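Local structure of aldehyde dehydrogenase (Trypanosoma brucei, 5MYP) at residues 89-92 with 93-97; 240-243 with 244-248; 265-269 with 270-274; 446-449 with 450-453; 475-478 with 479-483. The protein probably oxidises aldehydes to carboxylic acids with NAD+ as the hydride acceptor. All coordinates share one frame; numbering follows the deposited sequence.

Contact 1 (89-92 with 93-97)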
loop_
_atom_site.group_PDB
_atom_site.type_symbol
_atom_site.label_atom_id
_atom_site.label_comp_id
_atom_site.label_asym_id
_atom_site.label_seq_id
_atom_site.Cartn_x
_atom_site.Cartn_y
_atom_site.Cartn_z
ATOM N N GLU A 89 -15.716 19.577 2.614
ATOM C CA GLU A 89 -16.082 19.736 4.034
ATOM C C GLU A 89 -14.989 19.304 5.007
ATOM O O GLU A 89 -14.760 19.979 6.012
ATOM C CB GLU A 89 -17.347 18.932 4.369
ATOM C CG GLU A 89 -18.653 19.540 3.873
ATOM C CD GLU A 89 -19.820 18.568 3.956
ATOM O OE1 GLU A 89 -19.741 17.590 4.739
ATOM O OE2 GLU A 89 -20.820 18.781 3.237
ATOM N N HIS A 90 -14.335 18.180 4.713
ATOM C CA HIS A 90 -13.387 17.559 5.646
ATOM C C HIS A 90 -11.900 17.812 5.346
ATOM O O HIS A 90 -11.048 17.316 6.079
ATOM C CB HIS A 90 -13.650 16.049 5.721
ATOM C CG HIS A 90 -15.025 15.698 6.199
ATOM N ND1 HIS A 90 -15.503 16.070 7.436
ATOM C CD2 HIS A 90 -16.024 15.005 5.607
ATOM C CE1 HIS A 90 -16.739 15.629 7.583
ATOM N NE2 HIS A 90 -17.081 14.982 6.484
ATOM N N MET A 91 -11.583 18.589 4.306
ATOM C CA MET A 91 -10.184 18.780 3.877
ATOM C C MET A 91 -9.293 19.324 4.989
ATOM O O MET A 91 -8.192 18.816 5.213
ATOM C CB MET A 91 -10.090 19.726 2.681
ATOM C CG MET A 91 -8.700 19.809 2.064
ATOM S SD MET A 91 -8.665 20.983 0.700
ATOM C CE MET A 91 -9.529 20.028 -0.538
ATOM N N ASP A 92 -9.769 20.364 5.669
ATOM C CA ASP A 92 -9.010 20.983 6.758
ATOM C C ASP A 92 -8.727 20.001 7.893
ATOM O O ASP A 92 -7.662 20.052 8.489
ATOM C CB ASP A 92 -9.730 22.233 7.278
ATOM C CG ASP A 92 -9.727 23.360 6.261
ATOM O OD1 ASP A 92 -8.681 24.022 6.127
ATOM O OD2 ASP A 92 -10.764 23.578 5.601
ATOM N N GLU A 93 -9.664 19.095 8.169
ATOM C CA GLU A 93 -9.449 18.025 9.152
ATOM C C GLU A 93 -8.372 17.049 8.665
ATOM O O GLU A 93 -7.475 16.688 9.424
ATOM C CB GLU A 93 -10.752 17.268 9.430
ATOM C CG GLU A 93 -10.680 16.254 10.569
ATOM C CD GLU A 93 -11.899 15.349 10.648
ATOM O OE1 GLU A 93 -12.979 15.750 10.171
ATOM O OE2 GLU A 93 -11.786 14.228 11.190
ATOM N N TYR A 94 -8.464 16.635 7.400
ATOM C CA TYR A 94 -7.560 15.615 6.860
ATOM C C TYR A 94 -6.103 16.079 6.740
ATOM O O TYR A 94 -5.189 15.287 6.972
ATOM C CB TYR A 94 -8.077 15.090 5.511
ATOM C CG TYR A 94 -9.437 14.392 5.544
ATOM C CD1 TYR A 94 -9.972 13.873 6.736
ATOM C CD2 TYR A 94 -10.181 14.223 4.371
ATOM C CE1 TYR A 94 -11.203 13.240 6.754
ATOM C CE2 TYR A 94 -11.417 13.579 4.389
ATOM C CZ TYR A 94 -11.913 13.091 5.588
ATOM O OH TYR A 94 -13.123 12.454 5.641
ATOM N N VAL A 95 -5.886 17.348 6.403
ATOM C CA VAL A 95 -4.523 17.873 6.236
ATOM C C VAL A 95 -3.728 18.060 7.541
ATOM O O VAL A 95 -2.503 18.122 7.497
ATOM C CB VAL A 95 -4.492 19.198 5.427
ATOM C CG1 VAL A 95 -5.005 18.983 4.007
ATOM C CG2 VAL A 95 -5.261 20.314 6.125
ATOM N N LYS A 96 -4.413 18.152 8.686
ATOM C CA LYS A 96 -3.753 18.484 9.953
ATOM C C LYS A 96 -2.864 17.337 10.448
ATOM O O LYS A 96 -3.199 16.176 10.231
ATOM C CB LYS A 96 -4.777 18.865 11.036
ATOM C CG LYS A 96 -5.478 17.714 11.730
ATOM C CD LYS A 96 -6.765 18.172 12.413
ATOM C CE LYS A 96 -7.284 17.099 13.357
ATOM N NZ LYS A 96 -8.682 17.337 13.800
ATOM N N PRO A 97 -1.737 17.665 11.109
ATOM C CA PRO A 97 -0.912 16.601 11.686
ATOM C C PRO A 97 -1.626 15.827 12.794
ATOM O O PRO A 97 -2.432 16.403 13.520
ATOM C CB PRO A 97 0.302 17.353 12.267
ATOM C CG PRO A 97 0.321 18.660 11.573
ATOM C CD PRO A 97 -1.112 18.988 11.297
HETATM O O HOH W 1 -12.574 20.168 7.520
#
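The carbonyl oxygen His-90 O takes the backbone N-H of Tyr-94 (N to O 3.0 Å) and at the same time lies over one face of the Tyr-94 ring, 3.4 Å above its plane and offset toward the rim. This is the C-terminal part of helix 69-95, and a second i to i+4 bond joins Val-95 N to Met-91 O at 3.0 Å. Because Tyr-94 CG stands beside the backbone N (chi1 -62°), the ring folds back along the helix and its face receives His-90 CB, a CH-pi contact with CB 3.8 Å from the ring centroid and 25° off the normal. The two aromatic rings meet obliquely; Tyr-94 OH bonds to His-86. The Glu-93 side chain runs extended alongside His-90, its carboxylate plane 86° from the imidazole, and OE2 forms a salt bridge with Arg-447. Asp-92 is paired with Lys-40 of helix 36-52, against which Met-91 also packs. Glu-89 O and Glu-93 N are 5.6 Å apart, too far for a direct bond, and water 1 takes its place, donating to Glu-89 O at 2.7 Å and accepting from Glu-93 N at 3.2 Å.

Contact 2 (240-243 with 244-248)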
loop_
_atom_site.group_PDB
_atom_site.type_symbol
_atom_site.label_atom_id
_atom_site.label_comp_id
_atom_site.label_asym_id
_atom_site.label_seq_id
_atom_site.Cartn_x
_atom_site.Cartn_y
_atom_site.Cartn_z
ATOM N N MET A 240 -38.118 -13.357 2.694
ATOM C CA MET A 240 -37.627 -13.871 1.409
ATOM C C MET A 240 -37.910 -12.938 0.227
ATOM O O MET A 240 -37.134 -12.908 -0.727
ATOM C CB MET A 240 -38.191 -15.276 1.140
ATOM C CG MET A 240 -37.483 -16.069 0.045
ATOM S SD MET A 240 -35.715 -16.325 0.313
ATOM C CE MET A 240 -35.681 -17.287 1.822
ATOM N N LYS A 241 -39.000 -12.171 0.296
ATOM C CA LYS A 241 -39.306 -11.182 -0.745
ATOM C C LYS A 241 -38.267 -10.058 -0.779
ATOM O O LYS A 241 -37.808 -9.673 -1.857
ATOM C CB LYS A 241 -40.707 -10.591 -0.558
ATOM C CG LYS A 241 -41.225 -9.866 -1.791
ATOM C CD LYS A 241 -42.718 -9.562 -1.707
ATOM C CE LYS A 241 -42.988 -8.173 -1.159
ATOM N NZ LYS A 241 -42.856 -7.126 -2.210
ATOM N N VAL A 242 -37.897 -9.549 0.396
ATOM C CA VAL A 242 -36.887 -8.488 0.504
ATOM C C VAL A 242 -35.487 -9.026 0.151
ATOM O O VAL A 242 -34.706 -8.329 -0.503
ATOM C CB VAL A 242 -36.880 -7.831 1.908
ATOM C CG1 VAL A 242 -35.734 -6.828 2.044
ATOM C CG2 VAL A 242 -38.216 -7.153 2.182
ATOM N N VAL A 243 -35.191 -10.254 0.582
ATOM C CA VAL A 243 -33.943 -10.942 0.219
ATOM C C VAL A 243 -33.802 -10.986 -1.305
ATOM O O VAL A 243 -32.773 -10.582 -1.848
ATOM C CB VAL A 243 -33.882 -12.387 0.795
ATOM C CG1 VAL A 243 -32.723 -13.187 0.197
ATOM C CG2 VAL A 243 -33.770 -12.366 2.315
ATOM N N ALA A 244 -34.851 -11.456 -1.976
ATOM C CA ALA A 244 -34.846 -11.624 -3.432
ATOM C C ALA A 244 -34.808 -10.292 -4.181
ATOM O O ALA A 244 -34.142 -10.179 -5.214
ATOM C CB ALA A 244 -36.053 -12.442 -3.872
ATOM N N GLU A 245 -35.529 -9.297 -3.668
ATOM C CA GLU A 245 -35.535 -7.963 -4.272
ATOM C C GLU A 245 -34.155 -7.304 -4.238
ATOM O O GLU A 245 -33.730 -6.706 -5.226
ATOM C CB GLU A 245 -36.582 -7.064 -3.604
ATOM C CG GLU A 245 -38.004 -7.377 -4.065
ATOM C CD GLU A 245 -39.086 -6.724 -3.220
ATOM O OE1 GLU A 245 -38.811 -6.290 -2.078
ATOM O OE2 GLU A 245 -40.234 -6.655 -3.709
ATOM N N ARG A 246 -33.455 -7.438 -3.113
ATOM C CA ARG A 246 -32.116 -6.862 -2.970
ATOM C C ARG A 246 -31.094 -7.566 -3.870
ATOM O O ARG A 246 -30.322 -6.898 -4.562
ATOM C CB ARG A 246 -31.679 -6.865 -1.504
ATOM C CG ARG A 246 -32.470 -5.855 -0.687
ATOM C CD ARG A 246 -32.234 -5.945 0.808
ATOM N NE ARG A 246 -33.068 -4.965 1.511
ATOM C CZ ARG A 246 -33.015 -4.690 2.815
ATOM N NH1 ARG A 246 -32.155 -5.311 3.619
ATOM N NH2 ARG A 246 -33.842 -3.777 3.325
ATOM N N ILE A 247 -31.120 -8.900 -3.880
ATOM C CA ILE A 247 -30.223 -9.689 -4.739
ATOM C C ILE A 247 -30.487 -9.381 -6.216
ATOM O O ILE A 247 -29.550 -9.114 -6.971
ATOM C CB ILE A 247 -30.355 -11.214 -4.482
ATOM C CG1 ILE A 247 -29.843 -11.563 -3.081
ATOM C CG2 ILE A 247 -29.581 -12.025 -5.527
ATOM C CD1 ILE A 247 -30.247 -12.936 -2.578
ATOM N N MET A 248 -31.759 -9.408 -6.615
ATOM C CA MET A 248 -32.139 -9.198 -8.011
ATOM C C MET A 248 -31.818 -7.778 -8.482
ATOM O O MET A 248 -31.368 -7.595 -9.612
ATOM C CB MET A 248 -33.627 -9.527 -8.223
ATOM C CG MET A 248 -34.124 -9.466 -9.662
ATOM S SD MET A 248 -33.153 -10.389 -10.879
ATOM C CE MET A 248 -33.239 -12.043 -10.204
#
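Residues 240-243 and 244-248 form the first two turns of one alpha-helix, and four successive i to i+4 bonds establish it: Ala-244 N to Met-240 O, Glu-245 N to Lys-241 O, Arg-246 N to Val-242 O and Ile-247 N to Val-243 O, the last being the straightest at 168°. Three side-chain pairs follow the same spacing. On the outer side Lys-241 and Glu-245 make a salt bridge, NZ to OE2 3.1 Å. The lysine chain leaves with CG opposite the backbone N (chi1 -164°) and then bends at chi3 and chi4, which turns the ammonium back to the syn side of OE2, 31° out of the carboxylate plane. Next to it, Val-242 CG1 lies over one face of the Arg-246 guanidinium, offset toward the rim and 3.3 Å from Arg-246 NE. The two side chains run side by side; NH1 of the arginine bonds to Asn-420 O and to Gly-463 O of the second subunit. On the inner side Val-243 CG1 touches Ile-247 CD1 at 3.7 Å, again alongside, and both side chains rest on Phe-398 of strand 395-398. Met-240 and Ala-244 meet Ala-278 of helix 272-287. The helix thus has one face buried in its own domain and another at the dimer interface, as the crossover helix of the beta-alpha-beta unit built from strand 229-232, helix 240-252 and strand 264-268.

Contact 3 (265-269 with 270-274)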
loop_
_atom_site.group_PDB
_atom_site.type_symbol
_atom_site.label_atom_id
_atom_site.label_comp_id
_atom_site.label_asym_id
_atom_site.label_seq_id
_atom_site.Cartn_x
_atom_site.Cartn_y
_atom_site.Cartn_z
ATOM N N VAL A 265 -25.100 -17.516 -5.831
ATOM C CA VAL A 265 -25.778 -17.704 -4.545
ATOM C C VAL A 265 -25.440 -19.084 -3.971
ATOM O O VAL A 265 -25.386 -20.074 -4.705
ATOM C CB VAL A 265 -27.314 -17.570 -4.695
ATOM C CG1 VAL A 265 -28.024 -17.835 -3.371
ATOM C CG2 VAL A 265 -27.691 -16.190 -5.223
ATOM N N VAL A 266 -25.197 -19.129 -2.659
ATOM C CA VAL A 266 -25.098 -20.376 -1.904
ATOM C C VAL A 266 -26.234 -20.341 -0.886
ATOM O O VAL A 266 -26.175 -19.594 0.096
ATOM C CB VAL A 266 -23.735 -20.537 -1.194
ATOM C CG1 VAL A 266 -23.610 -21.934 -0.590
ATOM C CG2 VAL A 266 -22.589 -20.272 -2.165
ATOM N N VAL A 267 -27.276 -21.136 -1.134
ATOM C CA VAL A 267 -28.508 -21.092 -0.333
ATOM C C VAL A 267 -28.656 -22.377 0.486
ATOM O O VAL A 267 -28.293 -23.456 0.021
ATOM C CB VAL A 267 -29.766 -20.820 -1.205
ATOM C CG1 VAL A 267 -29.959 -21.872 -2.290
ATOM C CG2 VAL A 267 -31.019 -20.691 -0.343
ATOM N N GLU A 268 -29.180 -22.260 1.703
ATOM C CA GLU A 268 -29.412 -23.438 2.540
ATOM C C GLU A 268 -30.396 -24.356 1.802
ATOM O O GLU A 268 -31.385 -23.884 1.237
ATOM C CB GLU A 268 -29.934 -23.036 3.927
ATOM C CG GLU A 268 -29.788 -24.108 5.006
ATOM C CD GLU A 268 -30.894 -25.159 4.999
ATOM O OE1 GLU A 268 -32.005 -24.885 4.493
ATOM O OE2 GLU A 268 -30.656 -26.270 5.511
ATOM N N LYS A 269 -30.087 -25.652 1.804
ATOM C CA LYS A 269 -30.770 -26.675 0.983
ATOM C C LYS A 269 -32.305 -26.559 0.966
ATOM O O LYS A 269 -32.928 -26.605 -0.098
ATOM C CB LYS A 269 -30.358 -28.067 1.478
ATOM C CG LYS A 269 -30.728 -29.237 0.578
ATOM C CD LYS A 269 -30.316 -30.563 1.214
ATOM C CE LYS A 269 -31.046 -30.825 2.531
ATOM N NZ LYS A 269 -31.074 -32.263 2.923
ATOM N N SER A 270 -32.895 -26.391 2.146
ATOM C CA SER A 270 -34.351 -26.315 2.295
ATOM C C SER A 270 -34.988 -25.030 1.744
ATOM O O SER A 270 -36.199 -25.008 1.508
ATOM C CB SER A 270 -34.751 -26.504 3.767
ATOM O OG SER A 270 -34.524 -25.331 4.529
ATOM N N MET A 271 -34.188 -23.978 1.544
ATOM C CA MET A 271 -34.675 -22.687 1.054
ATOM C C MET A 271 -34.531 -22.454 -0.449
ATOM O O MET A 271 -34.931 -21.395 -0.933
ATOM C CB MET A 271 -33.947 -21.551 1.797
ATOM C CG MET A 271 -34.102 -21.561 3.310
ATOM S SD MET A 271 -35.796 -21.161 3.775
ATOM C CE MET A 271 -35.911 -21.986 5.360
ATOM N N GLU A 272 -33.993 -23.428 -1.188
ATOM C CA GLU A 272 -33.701 -23.240 -2.618
ATOM C C GLU A 272 -34.936 -22.848 -3.429
ATOM O O GLU A 272 -34.885 -21.900 -4.211
ATOM C CB GLU A 272 -33.074 -24.499 -3.233
ATOM C CG GLU A 272 -32.487 -24.289 -4.630
ATOM C CD GLU A 272 -32.126 -25.584 -5.347
ATOM O OE1 GLU A 272 -32.209 -26.677 -4.748
ATOM O OE2 GLU A 272 -31.747 -25.514 -6.529
ATOM N N SER A 273 -36.036 -23.576 -3.238
ATOM C CA SER A 273 -37.238 -23.362 -4.046
ATOM C C SER A 273 -37.877 -22.004 -3.768
ATOM O O SER A 273 -38.197 -21.276 -4.703
ATOM C CB SER A 273 -38.261 -24.482 -3.828
ATOM O OG SER A 273 -39.373 -24.329 -4.696
ATOM N N VAL A 274 -38.059 -21.671 -2.489
ATOM C CA VAL A 274 -38.644 -20.372 -2.113
ATOM C C VAL A 274 -37.801 -19.176 -2.578
ATOM O O VAL A 274 -38.357 -18.167 -3.013
ATOM C CB VAL A 274 -38.969 -20.248 -0.599
ATOM C CG1 VAL A 274 -40.074 -21.223 -0.211
ATOM C CG2 VAL A 274 -37.738 -20.434 0.285
HETATM O O HOH W 2 -32.625 -27.758 -2.399
#
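Ser-270 presents two donors to a single carboxylate oxygen, Glu-268 OE1. Its hydroxyl OG donates at 2.6 Å from OE1, arriving on the syn side and 16° out of the carboxylate plane, whereas its backbone N, 2.9 Å from the same OE1, comes from above that plane. Both groups are brought in by torsions: Ser-270 OG stands between its backbone N and carbonyl carbon (chi1 77°), and the glutamate chain bends at chi2 (-82°), curling its carboxylate back over the start of the turn. Two donors on one oxygen should fix the rotation of the carboxylate and would be expected to favour its charged form. The bend is closed through the backbone as well, Met-271 N donating to Glu-268 O at 2.8 Å. This is where strand 264-268 of the mixed sheet of the catalytic domain ends and the chain passes, through a short 3-10 turn, into helix 272-287. Lys-269 lies at the outside of the turn, and its carbonyl oxygen is tied forward into the helix: water 2 donates to Lys-269 O and to Glu-272 OE1, 2.6 Å from each. On the apolar side of the bend, Val-267 CG2 meets Met-271 CB at 3.7 Å, and Val-267 CG1 approaches Glu-272 CA at 4.0 Å; the valine crosses each of these two side chains at about a right angle. Val-267 also packs on Val-373 of the neighbouring parallel strand 370-376 and on Leu-275, one turn further along the helix.

Contact 4 (446-449 with 450-453)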
loop_
_atom_site.group_PDB
_atom_site.type_symbol
_atom_site.label_atom_id
_atom_site.label_comp_id
_atom_site.label_asym_id
_atom_site.label_seq_id
_atom_site.Cartn_x
_atom_site.Cartn_y
_atom_site.Cartn_z
ATOM N N GLY A 446 -13.397 9.103 0.150
ATOM C CA GLY A 446 -13.387 10.044 1.278
ATOM C C GLY A 446 -12.023 10.208 1.918
ATOM O O GLY A 446 -11.032 10.453 1.224
ATOM N N ARG A 447 -11.974 10.046 3.239
ATOM C CA ARG A 447 -10.717 10.046 4.007
ATOM C C ARG A 447 -9.669 9.070 3.455
ATOM O O ARG A 447 -8.473 9.353 3.493
ATOM C CB ARG A 447 -10.992 9.683 5.470
ATOM C CG ARG A 447 -9.799 9.845 6.405
ATOM C CD ARG A 447 -10.064 9.218 7.763
ATOM N NE ARG A 447 -10.854 10.091 8.632
ATOM C CZ ARG A 447 -10.370 11.072 9.403
ATOM N NH1 ARG A 447 -9.071 11.371 9.425
ATOM N NH2 ARG A 447 -11.214 11.781 10.152
ATOM N N TYR A 448 -10.127 7.925 2.962
ATOM C CA TYR A 448 -9.231 6.856 2.507
ATOM C C TYR A 448 -8.626 7.174 1.141
ATOM O O TYR A 448 -7.518 6.729 0.845
ATOM C CB TYR A 448 -9.963 5.510 2.532
ATOM C CG TYR A 448 -10.547 5.260 3.903
ATOM C CD1 TYR A 448 -9.722 4.903 4.968
ATOM C CD2 TYR A 448 -11.907 5.440 4.156
ATOM C CE1 TYR A 448 -10.240 4.697 6.242
ATOM C CE2 TYR A 448 -12.431 5.237 5.424
ATOM C CZ TYR A 448 -11.590 4.864 6.463
ATOM O OH TYR A 448 -12.091 4.659 7.728
ATOM N N SER A 449 -9.337 7.956 0.328
ATOM C CA SER A 449 -8.741 8.559 -0.871
ATOM C C SER A 449 -7.633 9.525 -0.469
ATOM O O SER A 449 -6.525 9.458 -0.997
ATOM C CB SER A 449 -9.775 9.309 -1.705
ATOM O OG SER A 449 -10.676 8.430 -2.343
ATOM N N PHE A 450 -7.931 10.417 0.476
ATOM C CA PHE A 450 -6.932 11.378 0.932
ATOM C C PHE A 450 -5.672 10.658 1.423
ATOM O O PHE A 450 -4.559 11.029 1.045
ATOM C CB PHE A 450 -7.480 12.301 2.027
ATOM C CG PHE A 450 -6.479 13.316 2.489
ATOM C CD1 PHE A 450 -5.589 13.015 3.517
ATOM C CD2 PHE A 450 -6.386 14.550 1.864
ATOM C CE1 PHE A 450 -4.638 13.933 3.931
ATOM C CE2 PHE A 450 -5.438 15.480 2.272
ATOM C CZ PHE A 450 -4.562 15.168 3.305
ATOM N N GLU A 451 -5.856 9.627 2.245
ATOM C CA GLU A 451 -4.735 8.846 2.771
ATOM C C GLU A 451 -3.972 8.107 1.669
ATOM O O GLU A 451 -2.746 8.154 1.637
ATOM C CB GLU A 451 -5.211 7.868 3.849
ATOM C CG GLU A 451 -5.631 8.565 5.133
ATOM C CD GLU A 451 -6.265 7.627 6.149
ATOM O OE1 GLU A 451 -6.405 6.413 5.875
ATOM O OE2 GLU A 451 -6.621 8.113 7.237
ATOM N N THR A 452 -4.702 7.461 0.761
ATOM C CA THR A 452 -4.093 6.725 -0.359
ATOM C C THR A 452 -3.236 7.618 -1.261
ATOM O O THR A 452 -2.167 7.198 -1.694
ATOM C CB THR A 452 -5.171 5.997 -1.191
ATOM O OG1 THR A 452 -5.736 4.964 -0.391
ATOM C CG2 THR A 452 -4.599 5.368 -2.469
ATOM N N PHE A 453 -3.695 8.841 -1.519
ATOM C CA PHE A 453 -2.977 9.776 -2.393
ATOM C C PHE A 453 -2.063 10.769 -1.647
ATOM O O PHE A 453 -1.659 11.782 -2.217
ATOM C CB PHE A 453 -3.987 10.500 -3.294
ATOM C CG PHE A 453 -4.801 9.571 -4.161
ATOM C CD1 PHE A 453 -4.178 8.719 -5.067
ATOM C CD2 PHE A 453 -6.187 9.549 -4.079
ATOM C CE1 PHE A 453 -4.918 7.861 -5.866
ATOM C CE2 PHE A 453 -6.935 8.695 -4.878
ATOM C CZ PHE A 453 -6.301 7.849 -5.775
HETATM O O HOH W 3 -6.943 10.622 7.919
#
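The short helix 447-452, which leads into strand 454-461, begins at Gly-446, its N-cap residue, whose positive phi (61°) turns the chain into the first turn. Gly-446 O accepts from Phe-450 N at 3.2 Å, and Arg-447 O from Glu-451 N at 2.9 Å. At the C-terminal end Phe-453 N donates to Ser-449 O, and the same oxygen lies 3.1 Å from Phe-453 CD2, obliquely to the ring. Arg-447 and Glu-451 make no direct ion pair: NH1 and OE2 are 4.6 Å apart, and water 3 bridges them, accepting from Arg-447 NH1 at 2.7 Å in the guanidinium plane and donating to Glu-451 OE2 at 2.6 Å. Extended through chi1 and chi2, the arginine brings CG and CD each to 3.7 Å from Glu-451 OE2; chi3 (-81°) then turns NE and the guanidinium aside, NH2 being paired with Glu-93. Glu-451 OE1 lies beside the Tyr-448 ring, the two planes 88° apart. Thr-452 OG1 bonds to Ala-443 O and lies 2.8 Å from Tyr-448 O. Around this helix, Arg-447 and Phe-450 lean on helix 69-95, Phe-453 packs on Leu-198 of strand 196-200, and Tyr-448 meets Arg-456 of the second subunit.

Contact 5 (475-478 with 479-483)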
loop_
_atom_site.group_PDB
_atom_site.type_symbol
_atom_site.label_atom_id
_atom_site.label_comp_id
_atom_site.label_asym_id
_atom_site.label_seq_id
_atom_site.Cartn_x
_atom_site.Cartn_y
_atom_site.Cartn_z
ATOM N N PRO A 475 30.202 5.720 20.924
ATOM C CA PRO A 475 31.549 5.191 21.184
ATOM C C PRO A 475 32.422 6.238 21.919
ATOM O O PRO A 475 32.042 7.413 21.944
ATOM C CB PRO A 475 32.101 4.909 19.776
ATOM C CG PRO A 475 30.925 4.885 18.871
ATOM C CD PRO A 475 29.901 5.777 19.482
ATOM N N PRO A 476 33.574 5.864 22.486
ATOM C CA PRO A 476 34.183 4.535 22.372
ATOM C C PRO A 476 33.502 3.463 23.216
ATOM O O PRO A 476 32.858 3.771 24.225
ATOM C CB PRO A 476 35.621 4.771 22.856
ATOM C CG PRO A 476 35.527 5.930 23.795
ATOM C CD PRO A 476 34.327 6.748 23.399
ATOM N N TYR A 477 33.639 2.213 22.784
ATOM C CA TYR A 477 32.978 1.087 23.438
ATOM C C TYR A 477 33.834 0.606 24.605
ATOM O O TYR A 477 34.719 -0.233 24.450
ATOM C CB TYR A 477 32.689 -0.024 22.425
ATOM C CG TYR A 477 31.733 0.442 21.348
ATOM C CD1 TYR A 477 30.402 0.715 21.650
ATOM C CD2 TYR A 477 32.162 0.647 20.036
ATOM C CE1 TYR A 477 29.519 1.159 20.680
ATOM C CE2 TYR A 477 31.283 1.088 19.053
ATOM C CZ TYR A 477 29.962 1.340 19.382
ATOM O OH TYR A 477 29.077 1.784 18.428
ATOM N N THR A 478 33.560 1.178 25.773
ATOM C CA THR A 478 34.335 0.940 26.984
ATOM C C THR A 478 33.781 -0.245 27.775
ATOM O O THR A 478 32.668 -0.722 27.517
ATOM C CB THR A 478 34.320 2.191 27.883
ATOM O OG1 THR A 478 32.969 2.522 28.223
ATOM C CG2 THR A 478 34.952 3.378 27.165
ATOM N N THR A 479 34.571 -0.714 28.736
ATOM C CA THR A 479 34.134 -1.750 29.681
ATOM C C THR A 479 32.941 -1.273 30.526
ATOM O O THR A 479 32.053 -2.062 30.851
ATOM C CB THR A 479 35.287 -2.182 30.612
ATOM O OG1 THR A 479 35.881 -1.019 31.200
ATOM C CG2 THR A 479 36.352 -2.947 29.829
ATOM N N ALA A 480 32.933 0.018 30.865
ATOM C CA ALA A 480 31.815 0.659 31.575
ATOM C C ALA A 480 30.497 0.599 30.792
ATOM O O ALA A 480 29.453 0.298 31.367
ATOM C CB ALA A 480 32.164 2.108 31.902
ATOM N N LYS A 481 30.553 0.892 29.493
ATOM C CA LYS A 481 29.370 0.809 28.623
ATOM C C LYS A 481 28.845 -0.623 28.522
ATOM O O LYS A 481 27.634 -0.844 28.582
ATOM C CB LYS A 481 29.676 1.340 27.221
ATOM C CG LYS A 481 28.442 1.471 26.327
ATOM C CD LYS A 481 28.809 1.605 24.860
ATOM C CE LYS A 481 29.565 2.888 24.565
ATOM N NZ LYS A 481 28.862 4.106 25.069
ATOM N N SER A 482 29.756 -1.582 28.353
ATOM C CA SER A 482 29.400 -3.004 28.312
ATOM C C SER A 482 28.644 -3.454 29.569
ATOM O O SER A 482 27.650 -4.179 29.474
ATOM C CB SER A 482 30.649 -3.863 28.116
ATOM O OG SER A 482 31.278 -3.550 26.890
ATOM N N ARG A 483 29.113 -3.006 30.734
ATOM C CA ARG A 483 28.448 -3.290 32.011
ATOM C C ARG A 483 27.043 -2.670 32.095
ATOM O O ARG A 483 26.118 -3.290 32.624
ATOM C CB ARG A 483 29.303 -2.804 33.180
ATOM C CG ARG A 483 28.987 -3.514 34.476
ATOM C CD ARG A 483 29.926 -3.088 35.590
ATOM N NE ARG A 483 29.893 -4.025 36.712
ATOM C CZ ARG A 483 28.915 -4.110 37.612
ATOM N NH1 ARG A 483 28.999 -5.009 38.589
ATOM N NH2 ARG A 483 27.850 -3.314 37.548
#
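Thr-478 holds OG1 between its backbone N and carbonyl carbon (chi1 59°), which turns it toward the amide of Lys-481, while the Lys-481 chain starts out anti to its N (chi1 -172°) and its last two torsions fold the tip over the preceding loop. The result is an N-cap of helix 479-489: Lys-481 N donates to Thr-478 OG1 at 3.2 Å, with an N-H...O angle of 159°. The next amide, Ser-482 N, is bound by Thr-478 O at 3.1 Å. Lys-481 CB lies 3.6 Å from Thr-478 OG1, the two side chains crossing at about a right angle. Further out, Lys-481 CD reaches the edge of the Tyr-477 ring near its plane, 3.7 Å from CD1, and CE lies 3.4 Å from Pro-476 O. The ammonium is held by two loop carbonyls, Phe-474 O and Val-472 O, so one lysine binds loop to helix. Pro-475 CB lies over one face of the tyrosine ring, offset toward the rim; the Pro-475 to Pro-476 peptide is cis. Far from the body of their own chain, the loop after strand 454-461 and the first turn of helix 479-489 dock on the second subunit: Tyr-477 stacks on its His-68 and bonds to its Glu-71, and Ser-482 OG bonds to its Asp-70.

Contacts 1 and 4 are direct neighbours, their centres 11 Å apart: Glu-93 OE2 and Arg-447 NH2 form a salt bridge of 2.7 Å, and Val-95 CG1 packs on Phe-450 CZ at 3.9 Å, so the end of helix 69-95 is pinned to helix 447-452. Contacts 2 and 3 form a second pair, with centres 13 Å apart, joined where Met-240 CG meets Val-274 O at 3.8 Å; the pairs lie well apart, contacts 2 and 4 having nearest atoms about 22 Å apart. Contact 4 approaches the predicted active site, the Thr-452 side chain being about 8 Å from that of Glu-223. Contact 5 is remote, its centre 74 Å from that of contact 2; like contacts 2 and 4, it touches the second subunit.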